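Local coordinates for HK97 Family Phage Portal Protein (Corynebacterium diphtheriae, PDB 3KDR) that probably forms the twelve-subunit portal ring at a capsid vertex of an HK97-family phage, through which DNA is packaged and released, at residues V76-L81 against M117-F122; L72-A77 against I95-W100; V31-L36 against A289-A294; G40-F45 against N282-D287. All blocks are in the same frame, centred on the assembly; numbering follows the deposited sequence.

Four contacts illustrate how one portal subunit ties distant parts of its chain together. Interactions 1 and 2 share Val76 and Ala77, the start of strand 76-83, and have centres about 10 Å apart; Cys78 O lies 3.2 Å from Ile95 N, probably a hydrogen bond. Interactions 3 and 4 meet where Pro35 O lies 2.9 Å from Asp287 N, again a probable hydrogen bond, their centres about 14 Å apart. Interaction 4 touches interaction 1 through Phe45 CD1 and Trp79 CZ3, 4.0 Å apart. Along the chain, interactions 1 and 2 nest inside the loops closed by 3 and 4. A phosphate ion, probably from the crystallisation liquor, sits about 6 Å from the Val76 side chain.

Interaction 1: V76-L81 against M117-F122; sequences VACWAL and MEVCIF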
loop_
_atom_site.group_PDB
_atom_site.type_symbol
_atom_site.label_atom_id
_atom_site.label_comp_id
_atom_site.label_asym_id
_atom_site.label_seq_id
_atom_site.Cartn_x
_atom_site.Cartn_y
_atom_site.Cartn_z
ATOM N N VAL C 76 -25.419 -24.896 -33.578
ATOM C CA VAL C 76 -25.556 -25.330 -34.951
ATOM C C VAL C 76 -25.968 -24.167 -35.781
ATOM O O VAL C 76 -26.463 -23.198 -35.225
ATOM C CB VAL C 76 -26.662 -26.331 -35.079
ATOM C CG1 VAL C 76 -26.222 -27.628 -34.552
ATOM C CG2 VAL C 76 -27.853 -25.814 -34.338
ATOM N N ALA C 77 -25.783 -24.268 -37.101
ATOM C CA ALA C 77 -26.248 -23.224 -38.036
ATOM C C ALA C 77 -26.552 -23.884 -39.328
ATOM O O ALA C 77 -26.004 -24.929 -39.588
ATOM C CB ALA C 77 -25.210 -22.168 -38.243
ATOM N N CYS C 78 -27.431 -23.279 -40.131
ATOM C CA CYS C 78 -27.684 -23.729 -41.522
ATOM C C CYS C 78 -27.554 -22.644 -42.552
ATOM O O CYS C 78 -28.024 -21.512 -42.356
ATOM C CB CYS C 78 -29.093 -24.234 -41.649
ATOM S SG CYS C 78 -29.354 -25.446 -42.897
ATOM N N TRP C 79 -26.938 -23.000 -43.665
ATOM C CA TRP C 79 -26.988 -22.185 -44.884
ATOM C C TRP C 79 -27.877 -22.935 -45.826
ATOM O O TRP C 79 -27.792 -24.157 -45.890
ATOM C CB TRP C 79 -25.597 -22.071 -45.521
ATOM C CG TRP C 79 -24.676 -21.200 -44.815
ATOM C CD1 TRP C 79 -24.884 -20.562 -43.637
ATOM C CD2 TRP C 79 -23.386 -20.849 -45.233
ATOM N NE1 TRP C 79 -23.807 -19.814 -43.303
ATOM C CE2 TRP C 79 -22.856 -19.982 -44.262
ATOM C CE3 TRP C 79 -22.629 -21.148 -46.356
ATOM C CZ2 TRP C 79 -21.603 -19.448 -44.356
ATOM C CZ3 TRP C 79 -21.362 -20.612 -46.439
ATOM C CH2 TRP C 79 -20.869 -19.768 -45.449
ATOM N N ALA C 80 -28.724 -22.224 -46.554
ATOM C CA ALA C 80 -29.511 -22.844 -47.626
ATOM C C ALA C 80 -28.812 -22.553 -48.922
ATOM O O ALA C 80 -28.701 -21.407 -49.304
ATOM C CB ALA C 80 -30.888 -22.304 -47.658
ATOM N N LEU C 81 -28.346 -23.585 -49.592
ATOM C CA LEU C 81 -27.522 -23.387 -50.746
ATOM C C LEU C 81 -28.357 -23.212 -51.999
ATOM O O LEU C 81 -29.379 -23.901 -52.161
ATOM C CB LEU C 81 -26.615 -24.574 -50.959
ATOM C CG LEU C 81 -25.898 -25.098 -49.735
ATOM C CD1 LEU C 81 -25.121 -26.259 -50.208
ATOM C CD2 LEU C 81 -24.972 -24.071 -49.114
HETATM N N MSE C 117 -28.658 -31.882 -50.187
HETATM C CA MSE C 117 -27.680 -31.169 -50.905
HETATM C C MSE C 117 -28.064 -29.727 -51.070
HETATM O O MSE C 117 -27.310 -28.959 -51.624
HETATM C CB MSE C 117 -27.591 -31.806 -52.248
HETATM C CG MSE C 117 -26.317 -31.492 -52.917
HETATM SE SE MSE C 117 -25.129 -32.957 -52.719
HETATM C CE MSE C 117 -25.762 -33.956 -54.381
ATOM N N GLU C 118 -29.260 -29.357 -50.637
ATOM C CA GLU C 118 -29.733 -28.030 -50.898
ATOM C C GLU C 118 -29.374 -27.234 -49.679
ATOM O O GLU C 118 -29.785 -26.076 -49.540
ATOM C CB GLU C 118 -31.255 -28.001 -51.095
ATOM C CG GLU C 118 -31.851 -28.122 -52.547
ATOM C CD GLU C 118 -30.918 -27.610 -53.721
ATOM O OE1 GLU C 118 -30.854 -26.372 -54.017
ATOM O OE2 GLU C 118 -30.278 -28.475 -54.392
ATOM N N VAL C 119 -28.584 -27.825 -48.793
ATOM C CA VAL C 119 -28.399 -27.260 -47.475
ATOM C C VAL C 119 -26.999 -27.520 -46.985
ATOM O O VAL C 119 -26.418 -28.519 -47.345
ATOM C CB VAL C 119 -29.447 -27.925 -46.533
ATOM C CG1 VAL C 119 -28.826 -28.989 -45.679
ATOM C CG2 VAL C 119 -30.147 -26.904 -45.715
ATOM N N CYS C 120 -26.457 -26.638 -46.156
ATOM C CA CYS C 120 -25.175 -26.925 -45.468
ATOM C C CYS C 120 -25.208 -26.590 -44.018
ATOM O O CYS C 120 -25.425 -25.452 -43.670
ATOM C CB CYS C 120 -24.059 -26.124 -46.065
ATOM S SG CYS C 120 -22.457 -26.228 -45.229
ATOM N N ILE C 121 -24.988 -27.583 -43.175
ATOM C CA ILE C 121 -25.223 -27.419 -41.765
ATOM C C ILE C 121 -23.931 -27.473 -41.036
ATOM O O ILE C 121 -23.189 -28.401 -41.253
ATOM C CB ILE C 121 -26.102 -28.516 -41.228
ATOM C CG1 ILE C 121 -27.528 -28.221 -41.649
ATOM C CG2 ILE C 121 -25.982 -28.614 -39.678
ATOM C CD1 ILE C 121 -28.436 -29.398 -41.495
ATOM N N PHE C 122 -23.709 -26.518 -40.137
ATOM C CA PHE C 122 -22.479 -26.363 -39.404
ATOM C C PHE C 122 -22.669 -26.771 -37.959
ATOM O O PHE C 122 -23.624 -26.384 -37.345
ATOM C CB PHE C 122 -22.124 -24.916 -39.366
ATOM C CG PHE C 122 -21.826 -24.323 -40.681
ATOM C CD1 PHE C 122 -20.532 -24.284 -41.127
ATOM C CD2 PHE C 122 -22.802 -23.727 -41.445
ATOM C CE1 PHE C 122 -20.191 -23.703 -42.318
ATOM C CE2 PHE C 122 -22.467 -23.137 -42.651
ATOM C CZ PHE C 122 -21.161 -23.132 -43.076
#
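Strands 76-81 and 119-122 run antiparallel, their short axes approaching to 4.6 Å and their N-to-C directions 161° apart. Ala77 with Phe122 and Trp79 with Cys120 are hydrogen-bonded pairs, each closed by two N-H to O bonds, whereas Cys78 with Ile121 and Ala80 with Val119 are non-hydrogen-bonded pairs. The bond from Trp79 N to Cys120 O is 2.9 Å long and, at 179°, straight. At the far end, Leu81 N reaches Glu118 O at 2.9 Å, but from above the carbonyl plane, just where residue 118 lies in a short 3-10 turn rather than in the strand.

The face bearing Ala77, Trp79, Cys120 and Phe122 carries a T-shaped pair. The CE2 edge of Phe122 points at one face of the Trp79 indole, the planes are 67° apart, and the Phe122 centroid is 4.7 Å from that of the five-membered ring. Trp79 NE1 is meanwhile held by Thr67 OG1 of helix 60-74. Further along, Leu81 lays CD2 against Cys120 CB at 3.8 Å. On the opposite face Cys78, with SG anti to its backbone N, rests its sulfur against both Val119 CG2 and Ile121 CG1, the latter 3.5 Å away.

Strand 119-123 is an outer strand of this subunit's three-stranded sheet, yet Ile121 makes backbone hydrogen bonds to a neighbouring subunit, where Thr56 also packs on it. The chemistry thus pairs a regular backbone network with largely apolar faces, and the sheet edge serves as a seam between subunits.

Interaction 2: L72-A77 against I95-W100; sequences LFNGVA and IPLDTW
Pro96 O is the best-held polar atom here, gripped twice by Thr99: its hydroxyl OG1 donates at 2.7 Å, on a carbonyl lone pair, and its backbone N at 3.1 Å. The two bonds close the 3-10 turn of residues 97-99, which links strand 89-95 to strand 100-103 in the portal-protein fold. A weak bond from Trp100 N to Leu97 O continues the turn. These bonds lie within the turn; its contact with residues 72-77 is by van der Waals packing.

Those residues form the joint between helix 60-74 and strand 76-83. Gly75 breaks out of the helix with a positive phi of 89°, a backbone shape in which a side chain would press on the carbonyl O of Asn74. Leu97 fills the angle of the joint. It neighbours Asn74, while its CD2 branch meets Val76 CG2 at 3.8 Å, with the two side chains crossing at about a right angle. Helix 11-14 comes close as well, Arg11 touching both Asn74 and Leu97. Beyond Leu97, the indole of Trp100 approaches the strand obliquely, its CZ2 4.3 Å from Val76 CG2 and 3.9 Å from Ala77 C.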
loop_
_atom_site.group_PDB
_atom_site.type_symbol
_atom_site.label_atom_id
_atom_site.label_comp_id
_atom_site.label_asym_id
_atom_site.label_seq_id
_atom_site.Cartn_x
_atom_site.Cartn_y
_atom_site.Cartn_z
ATOM N N LEU C 72 -22.641 -20.015 -31.672
ATOM C CA LEU C 72 -22.309 -19.646 -30.316
ATOM C C LEU C 72 -23.399 -19.937 -29.308
ATOM O O LEU C 72 -23.140 -20.515 -28.278
ATOM C CB LEU C 72 -22.120 -18.171 -30.359
ATOM C CG LEU C 72 -21.448 -17.406 -29.258
ATOM C CD1 LEU C 72 -20.079 -17.940 -28.967
ATOM C CD2 LEU C 72 -21.336 -16.010 -29.807
ATOM N N PHE C 73 -24.611 -19.474 -29.619
ATOM C CA PHE C 73 -25.780 -19.658 -28.783
ATOM C C PHE C 73 -26.485 -20.965 -28.903
ATOM O O PHE C 73 -26.946 -21.489 -27.897
ATOM C CB PHE C 73 -26.789 -18.582 -29.090
ATOM C CG PHE C 73 -26.385 -17.269 -28.583
ATOM C CD1 PHE C 73 -26.558 -16.963 -27.256
ATOM C CD2 PHE C 73 -25.777 -16.355 -29.397
ATOM C CE1 PHE C 73 -26.167 -15.775 -26.758
ATOM C CE2 PHE C 73 -25.388 -15.140 -28.884
ATOM C CZ PHE C 73 -25.598 -14.855 -27.559
ATOM N N ASN C 74 -26.626 -21.484 -30.121
ATOM C CA ASN C 74 -27.417 -22.693 -30.327
ATOM C C ASN C 74 -26.629 -23.919 -30.706
ATOM O O ASN C 74 -27.139 -24.998 -30.693
ATOM C CB ASN C 74 -28.458 -22.395 -31.350
ATOM C CG ASN C 74 -29.590 -21.686 -30.763
ATOM O OD1 ASN C 74 -30.450 -22.309 -30.174
ATOM N ND2 ASN C 74 -29.597 -20.356 -30.869
ATOM N N GLY C 75 -25.370 -23.776 -31.047
ATOM C CA GLY C 75 -24.558 -24.975 -31.304
ATOM C C GLY C 75 -24.579 -25.490 -32.735
ATOM O O GLY C 75 -23.825 -26.415 -33.062
ATOM N N VAL C 76 -25.419 -24.896 -33.578
ATOM C CA VAL C 76 -25.556 -25.330 -34.951
ATOM C C VAL C 76 -25.968 -24.167 -35.781
ATOM O O VAL C 76 -26.463 -23.198 -35.225
ATOM C CB VAL C 76 -26.662 -26.331 -35.079
ATOM C CG1 VAL C 76 -26.222 -27.628 -34.552
ATOM C CG2 VAL C 76 -27.853 -25.814 -34.338
ATOM N N ALA C 77 -25.783 -24.268 -37.101
ATOM C CA ALA C 77 -26.248 -23.224 -38.036
ATOM C C ALA C 77 -26.552 -23.884 -39.328
ATOM O O ALA C 77 -26.004 -24.929 -39.588
ATOM C CB ALA C 77 -25.210 -22.168 -38.243
ATOM N N ILE C 95 -30.016 -19.089 -42.967
ATOM C CA ILE C 95 -31.445 -19.080 -42.662
ATOM C C ILE C 95 -31.639 -19.321 -41.178
ATOM O O ILE C 95 -30.849 -20.017 -40.540
ATOM C CB ILE C 95 -32.157 -20.191 -43.416
ATOM C CG1 ILE C 95 -31.531 -21.559 -43.088
ATOM C CG2 ILE C 95 -32.026 -19.967 -44.848
ATOM C CD1 ILE C 95 -32.336 -22.721 -43.506
ATOM N N PRO C 96 -32.703 -18.793 -40.620
ATOM C CA PRO C 96 -32.836 -18.780 -39.155
ATOM C C PRO C 96 -33.096 -20.121 -38.604
ATOM O O PRO C 96 -33.634 -20.965 -39.316
ATOM C CB PRO C 96 -34.077 -17.921 -38.937
ATOM C CG PRO C 96 -34.130 -17.038 -40.160
ATOM C CD PRO C 96 -33.656 -17.901 -41.280
ATOM N N LEU C 97 -32.774 -20.319 -37.343
ATOM C CA LEU C 97 -32.845 -21.626 -36.777
ATOM C C LEU C 97 -34.222 -22.139 -36.754
ATOM O O LEU C 97 -34.410 -23.337 -36.864
ATOM C CB LEU C 97 -32.308 -21.630 -35.367
ATOM C CG LEU C 97 -30.793 -21.799 -35.239
ATOM C CD1 LEU C 97 -30.334 -21.376 -33.834
ATOM C CD2 LEU C 97 -30.313 -23.230 -35.615
ATOM N N ASP C 98 -35.190 -21.245 -36.576
ATOM C CA ASP C 98 -36.593 -21.658 -36.408
ATOM C C ASP C 98 -37.226 -22.083 -37.700
ATOM O O ASP C 98 -38.304 -22.625 -37.684
ATOM C CB ASP C 98 -37.451 -20.584 -35.752
ATOM C CG ASP C 98 -37.025 -19.182 -36.113
ATOM O OD1 ASP C 98 -35.831 -18.813 -35.800
ATOM O OD2 ASP C 98 -37.888 -18.460 -36.689
ATOM N N THR C 99 -36.533 -21.867 -38.811
ATOM C CA THR C 99 -36.998 -22.306 -40.123
ATOM C C THR C 99 -36.378 -23.611 -40.647
ATOM O O THR C 99 -36.608 -23.945 -41.780
ATOM C CB THR C 99 -36.753 -21.229 -41.184
ATOM O OG1 THR C 99 -35.343 -21.149 -41.457
ATOM C CG2 THR C 99 -37.263 -19.904 -40.703
ATOM N N TRP C 100 -35.631 -24.364 -39.860
ATOM C CA TRP C 100 -35.179 -25.653 -40.334
ATOM C C TRP C 100 -35.075 -26.641 -39.262
ATOM O O TRP C 100 -35.090 -26.271 -38.103
ATOM C CB TRP C 100 -33.837 -25.501 -40.973
ATOM C CG TRP C 100 -32.664 -25.142 -40.110
ATOM C CD1 TRP C 100 -32.184 -23.909 -39.881
ATOM C CD2 TRP C 100 -31.757 -26.039 -39.507
ATOM N NE1 TRP C 100 -31.057 -23.979 -39.141
ATOM C CE2 TRP C 100 -30.779 -25.290 -38.898
ATOM C CE3 TRP C 100 -31.691 -27.412 -39.414
ATOM C CZ2 TRP C 100 -29.759 -25.856 -38.202
ATOM C CZ3 TRP C 100 -30.674 -27.971 -38.723
ATOM C CH2 TRP C 100 -29.733 -27.207 -38.117
#

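Interaction 3: V31-L36 against A289-A294; sequences VARTPL and AALLDA
The chain leaves helix 18-33 in a turn, with Thr34 N bonded to Val31 O at 2.9 Å, and then runs extended past one flank of helix 289-294; the nearest alpha carbons, those of Thr34 and Leu291, are 6.4 Å apart. Within the short helix, Ala294 N bonds back to Ala290 O. The two segments themselves meet through side chains.

Leu291 is at the centre of the contact. Its CG sits anti to the carbonyl carbon (chi1 -65°), an orientation that brings both methyls to the helix exit. CD2 lies 3.9 Å above one face of the Arg33 guanidinium, displaced toward its rim, and at a similar distance from Arg33 CB. A bend in the arginine chain at chi3 (42°) folds the guanidinium round over this methyl, and its edge near NH2 faces Ala294 CB at 4.5 Å. The other methyl, CD1, lies 3.4 Å from Thr34 OG1, with the two side chains crossing at about a right angle. That hydroxyl is engaged elsewhere, donating to Thr30 O in the last turn of helix 18-33, so leucine packs against a polar atom whose hydrogen bond is already made. The purely apolar contact is that of Pro35, whose CD lies 3.6 Å from Ala290 CB.

Other subunits are close: Arg33 packs on Glu260 of a third subunit and Leu292 on Pro296 of a second. The last helix, 289-294, thus packs on the C-terminal exit of helix 18-33 and on the extended residues that follow it, at a place where copies of the dodecameric portal assembly also meet.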
loop_
_atom_site.group_PDB
_atom_site.type_symbol
_atom_site.label_atom_id
_atom_site.label_comp_id
_atom_site.label_asym_id
_atom_site.label_seq_id
_atom_site.Cartn_x
_atom_site.Cartn_y
_atom_site.Cartn_z
ATOM N N VAL C 31 -15.227 -12.778 -36.629
ATOM C CA VAL C 31 -15.435 -13.841 -37.568
ATOM C C VAL C 31 -15.963 -13.252 -38.823
ATOM O O VAL C 31 -15.351 -13.427 -39.870
ATOM C CB VAL C 31 -16.435 -14.894 -37.074
ATOM C CG1 VAL C 31 -16.749 -15.827 -38.171
ATOM C CG2 VAL C 31 -15.855 -15.639 -35.884
ATOM N N ALA C 32 -17.072 -12.523 -38.719
ATOM C CA ALA C 32 -17.683 -11.891 -39.892
ATOM C C ALA C 32 -16.717 -11.042 -40.688
ATOM O O ALA C 32 -16.770 -11.056 -41.871
ATOM C CB ALA C 32 -18.870 -11.079 -39.528
ATOM N N ARG C 33 -15.794 -10.351 -40.064
ATOM C CA ARG C 33 -14.935 -9.465 -40.825
ATOM C C ARG C 33 -13.794 -10.183 -41.486
ATOM O O ARG C 33 -13.075 -9.631 -42.313
ATOM C CB ARG C 33 -14.357 -8.404 -39.926
ATOM C CG ARG C 33 -15.383 -7.483 -39.403
ATOM C CD ARG C 33 -14.764 -6.441 -38.540
ATOM N NE ARG C 33 -13.541 -5.972 -39.152
ATOM C CZ ARG C 33 -12.510 -5.464 -38.481
ATOM N NH1 ARG C 33 -12.560 -5.309 -37.143
ATOM N NH2 ARG C 33 -11.429 -5.062 -39.156
ATOM N N THR C 34 -13.605 -11.420 -41.129
ATOM C CA THR C 34 -12.402 -12.063 -41.546
ATOM C C THR C 34 -12.609 -12.787 -42.881
ATOM O O THR C 34 -13.495 -13.609 -43.019
ATOM C CB THR C 34 -11.984 -13.037 -40.495
ATOM O OG1 THR C 34 -11.911 -12.336 -39.247
ATOM C CG2 THR C 34 -10.647 -13.649 -40.854
ATOM N N PRO C 35 -11.796 -12.465 -43.864
ATOM C CA PRO C 35 -11.997 -13.019 -45.160
ATOM C C PRO C 35 -11.784 -14.518 -45.217
ATOM O O PRO C 35 -10.898 -15.046 -44.562
ATOM C CB PRO C 35 -10.920 -12.315 -46.004
ATOM C CG PRO C 35 -10.663 -11.111 -45.366
ATOM C CD PRO C 35 -10.774 -11.411 -43.902
ATOM N N LEU C 36 -12.589 -15.169 -46.042
ATOM C CA LEU C 36 -12.380 -16.547 -46.376
ATOM C C LEU C 36 -11.517 -16.582 -47.648
ATOM O O LEU C 36 -11.763 -15.833 -48.580
ATOM C CB LEU C 36 -13.718 -17.229 -46.618
ATOM C CG LEU C 36 -14.327 -17.902 -45.408
ATOM C CD1 LEU C 36 -15.648 -18.445 -45.776
ATOM C CD2 LEU C 36 -13.459 -19.000 -44.958
ATOM N N ALA C 289 -4.878 -12.562 -40.742
ATOM C CA ALA C 289 -3.805 -11.642 -41.034
ATOM C C ALA C 289 -4.416 -10.405 -41.642
ATOM O O ALA C 289 -3.927 -9.311 -41.406
ATOM C CB ALA C 289 -2.819 -12.269 -41.997
ATOM N N ALA C 290 -5.482 -10.600 -42.428
ATOM C CA ALA C 290 -6.236 -9.512 -43.059
ATOM C C ALA C 290 -6.750 -8.516 -42.055
ATOM O O ALA C 290 -6.807 -7.300 -42.368
ATOM C CB ALA C 290 -7.428 -10.053 -43.845
ATOM N N LEU C 291 -7.156 -9.008 -40.884
ATOM C CA LEU C 291 -7.629 -8.125 -39.854
ATOM C C LEU C 291 -6.506 -7.236 -39.375
ATOM O O LEU C 291 -6.724 -6.052 -39.110
ATOM C CB LEU C 291 -8.131 -8.890 -38.645
ATOM C CG LEU C 291 -9.356 -9.757 -38.833
ATOM C CD1 LEU C 291 -9.385 -10.708 -37.659
ATOM C CD2 LEU C 291 -10.595 -8.906 -38.986
ATOM N N LEU C 292 -5.317 -7.806 -39.233
ATOM C CA LEU C 292 -4.165 -7.027 -38.790
ATOM C C LEU C 292 -3.682 -5.960 -39.787
ATOM O O LEU C 292 -3.254 -4.872 -39.405
ATOM C CB LEU C 292 -3.018 -7.972 -38.458
ATOM C CG LEU C 292 -2.826 -8.321 -36.987
ATOM C CD1 LEU C 292 -4.137 -8.408 -36.312
ATOM C CD2 LEU C 292 -2.109 -9.600 -36.873
ATOM N N ASP C 293 -3.739 -6.293 -41.066
ATOM C CA ASP C 293 -3.368 -5.364 -42.136
ATOM C C ASP C 293 -4.267 -4.154 -42.194
ATOM O O ASP C 293 -3.799 -3.072 -42.524
ATOM C CB ASP C 293 -3.418 -6.064 -43.489
ATOM C CG ASP C 293 -2.358 -7.185 -43.616
ATOM O OD1 ASP C 293 -1.581 -7.412 -42.636
ATOM O OD2 ASP C 293 -2.300 -7.847 -44.698
ATOM N N ALA C 294 -5.549 -4.355 -41.873
ATOM C CA ALA C 294 -6.537 -3.294 -41.837
ATOM C C ALA C 294 -6.194 -2.262 -40.777
ATOM O O ALA C 294 -6.491 -1.064 -40.947
ATOM C CB ALA C 294 -7.880 -3.861 -41.560
#

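Interaction 4: G40-F45 against N282-D287; sequences GTLPPF and NPLKFD
Leu284 forms the first shell, a leucine tip received by three side chains of loop 40-45. Its CG is anti to the backbone N (chi1 -177°), which sends the two methyls toward the loop. CD2 meets Pro43 CG tip to tip at 4.0 Å and also the far end of the Phe45 ring, at CZ, 4.1 Å away. CD1 is 4.1 Å from Pro43 CD and 4.3 Å from Leu42 CD1. Phe45 reaches the leucine because its ring starts from the crowded position between backbone N and carbonyl carbon (chi1 67°).

A separate point of contact joins Gly40 and Asn282. Asn282 CB rests 3.5 Å from Gly40 N, and its amide group lies beside the Gly40 backbone. The amide itself is turned to other work, ND2 making a weak hydrogen bond to Asp278 OD2.

Further out, polar bonds fix the backbone that presents these groups: Leu284 N is held by Asn271 OD1, Asn282 O by His276 NE2, and Phe45 O by Arg63 NH1 of helix 60-74. Strand 284-286 also pairs with strand 36-38, Lys285 bonding through its backbone to Val37. The contact sits beside this small two-stranded antiparallel sheet of strands 36-38 and 284-286; the first runs on into a proline-containing loop that folds back over Leu284, joining early and late parts of the portal-protein chain.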
loop_
_atom_site.group_PDB
_atom_site.type_symbol
_atom_site.label_atom_id
_atom_site.label_comp_id
_atom_site.label_asym_id
_atom_site.label_seq_id
_atom_site.Cartn_x
_atom_site.Cartn_y
_atom_site.Cartn_z
ATOM N N GLY C 40 -6.479 -21.940 -54.348
ATOM C CA GLY C 40 -7.083 -22.152 -55.609
ATOM C C GLY C 40 -7.980 -20.996 -55.984
ATOM O O GLY C 40 -8.058 -19.980 -55.317
ATOM N N THR C 41 -8.697 -21.196 -57.068
ATOM C CA THR C 41 -9.817 -20.356 -57.357
ATOM C C THR C 41 -10.867 -20.485 -56.245
ATOM O O THR C 41 -11.169 -21.563 -55.739
ATOM C CB THR C 41 -10.385 -20.617 -58.769
ATOM O OG1 THR C 41 -11.796 -20.538 -58.697
ATOM C CG2 THR C 41 -9.941 -21.979 -59.316
ATOM N N LEU C 42 -11.379 -19.324 -55.878
ATOM C CA LEU C 42 -12.279 -19.124 -54.757
ATOM C C LEU C 42 -13.671 -19.562 -55.113
ATOM O O LEU C 42 -14.186 -19.169 -56.136
ATOM C CB LEU C 42 -12.310 -17.630 -54.460
ATOM C CG LEU C 42 -12.877 -17.164 -53.130
ATOM C CD1 LEU C 42 -11.969 -17.478 -51.977
ATOM C CD2 LEU C 42 -13.072 -15.667 -53.314
ATOM N N PRO C 43 -14.312 -20.328 -54.237
ATOM C CA PRO C 43 -15.663 -20.828 -54.442
ATOM C C PRO C 43 -16.690 -19.724 -54.642
ATOM O O PRO C 43 -16.650 -18.686 -53.964
ATOM C CB PRO C 43 -15.959 -21.536 -53.134
ATOM C CG PRO C 43 -14.678 -22.008 -52.677
ATOM C CD PRO C 43 -13.715 -20.903 -53.021
ATOM N N PRO C 44 -17.611 -19.927 -55.580
ATOM C CA PRO C 44 -18.602 -18.893 -55.888
ATOM C C PRO C 44 -19.390 -18.436 -54.676
ATOM O O PRO C 44 -19.701 -17.242 -54.562
ATOM C CB PRO C 44 -19.527 -19.580 -56.896
ATOM C CG PRO C 44 -18.685 -20.534 -57.564
ATOM C CD PRO C 44 -17.623 -20.993 -56.586
ATOM N N PHE C 45 -19.693 -19.368 -53.772
ATOM C CA PHE C 45 -20.547 -19.022 -52.633
ATOM C C PHE C 45 -19.899 -18.019 -51.690
ATOM O O PHE C 45 -20.597 -17.346 -50.939
ATOM C CB PHE C 45 -21.041 -20.257 -51.874
ATOM C CG PHE C 45 -19.974 -20.999 -51.180
ATOM C CD1 PHE C 45 -19.497 -20.565 -49.984
ATOM C CD2 PHE C 45 -19.436 -22.144 -51.739
ATOM C CE1 PHE C 45 -18.509 -21.223 -49.332
ATOM C CE2 PHE C 45 -18.434 -22.836 -51.081
ATOM C CZ PHE C 45 -17.977 -22.368 -49.860
ATOM N N ASN C 282 -5.984 -27.360 -51.956
ATOM C CA ASN C 282 -6.167 -25.945 -51.688
ATOM C C ASN C 282 -7.335 -25.724 -50.739
ATOM O O ASN C 282 -8.451 -25.395 -51.161
ATOM C CB ASN C 282 -6.392 -25.201 -52.996
ATOM C CG ASN C 282 -5.192 -25.278 -53.911
ATOM O OD1 ASN C 282 -4.073 -24.833 -53.590
ATOM N ND2 ASN C 282 -5.411 -25.837 -55.049
ATOM N N PRO C 283 -7.083 -25.901 -49.447
ATOM C CA PRO C 283 -8.129 -25.695 -48.485
ATOM C C PRO C 283 -8.553 -24.238 -48.409
ATOM O O PRO C 283 -7.869 -23.345 -48.899
ATOM C CB PRO C 283 -7.490 -26.138 -47.170
ATOM C CG PRO C 283 -6.061 -26.032 -47.392
ATOM C CD PRO C 283 -5.874 -26.415 -48.800
ATOM N N LEU C 284 -9.699 -24.032 -47.789
ATOM C CA LEU C 284 -10.360 -22.769 -47.778
ATOM C C LEU C 284 -10.207 -22.359 -46.348
ATOM O O LEU C 284 -10.618 -23.099 -45.487
ATOM C CB LEU C 284 -11.804 -23.022 -48.133
ATOM C CG LEU C 284 -12.757 -21.840 -48.270
ATOM C CD1 LEU C 284 -12.238 -20.774 -49.235
ATOM C CD2 LEU C 284 -14.070 -22.425 -48.751
ATOM N N LYS C 285 -9.554 -21.230 -46.087
ATOM C CA LYS C 285 -9.129 -20.878 -44.743
ATOM C C LYS C 285 -9.556 -19.446 -44.508
ATOM O O LYS C 285 -9.636 -18.686 -45.440
ATOM C CB LYS C 285 -7.610 -21.043 -44.621
ATOM N N PHE C 286 -9.913 -19.127 -43.274
ATOM C CA PHE C 286 -10.031 -17.754 -42.837
ATOM C C PHE C 286 -8.618 -17.116 -42.822
ATOM O O PHE C 286 -7.609 -17.820 -42.580
ATOM C CB PHE C 286 -10.561 -17.657 -41.414
ATOM C CG PHE C 286 -12.014 -17.889 -41.282
ATOM C CD1 PHE C 286 -12.909 -16.871 -41.472
ATOM C CD2 PHE C 286 -12.509 -19.122 -40.935
ATOM C CE1 PHE C 286 -14.249 -17.083 -41.336
ATOM C CE2 PHE C 286 -13.865 -19.311 -40.802
ATOM C CZ PHE C 286 -14.709 -18.286 -41.006
ATOM N N ASP C 287 -8.571 -15.794 -43.065
ATOM C CA ASP C 287 -7.329 -15.037 -43.097
ATOM C C ASP C 287 -7.336 -13.919 -42.075
ATOM O O ASP C 287 -7.576 -12.772 -42.437
ATOM C CB ASP C 287 -7.132 -14.405 -44.469
ATOM C CG ASP C 287 -5.680 -13.926 -44.709
ATOM O OD1 ASP C 287 -4.749 -14.326 -43.966
ATOM O OD2 ASP C 287 -5.467 -13.176 -45.678
#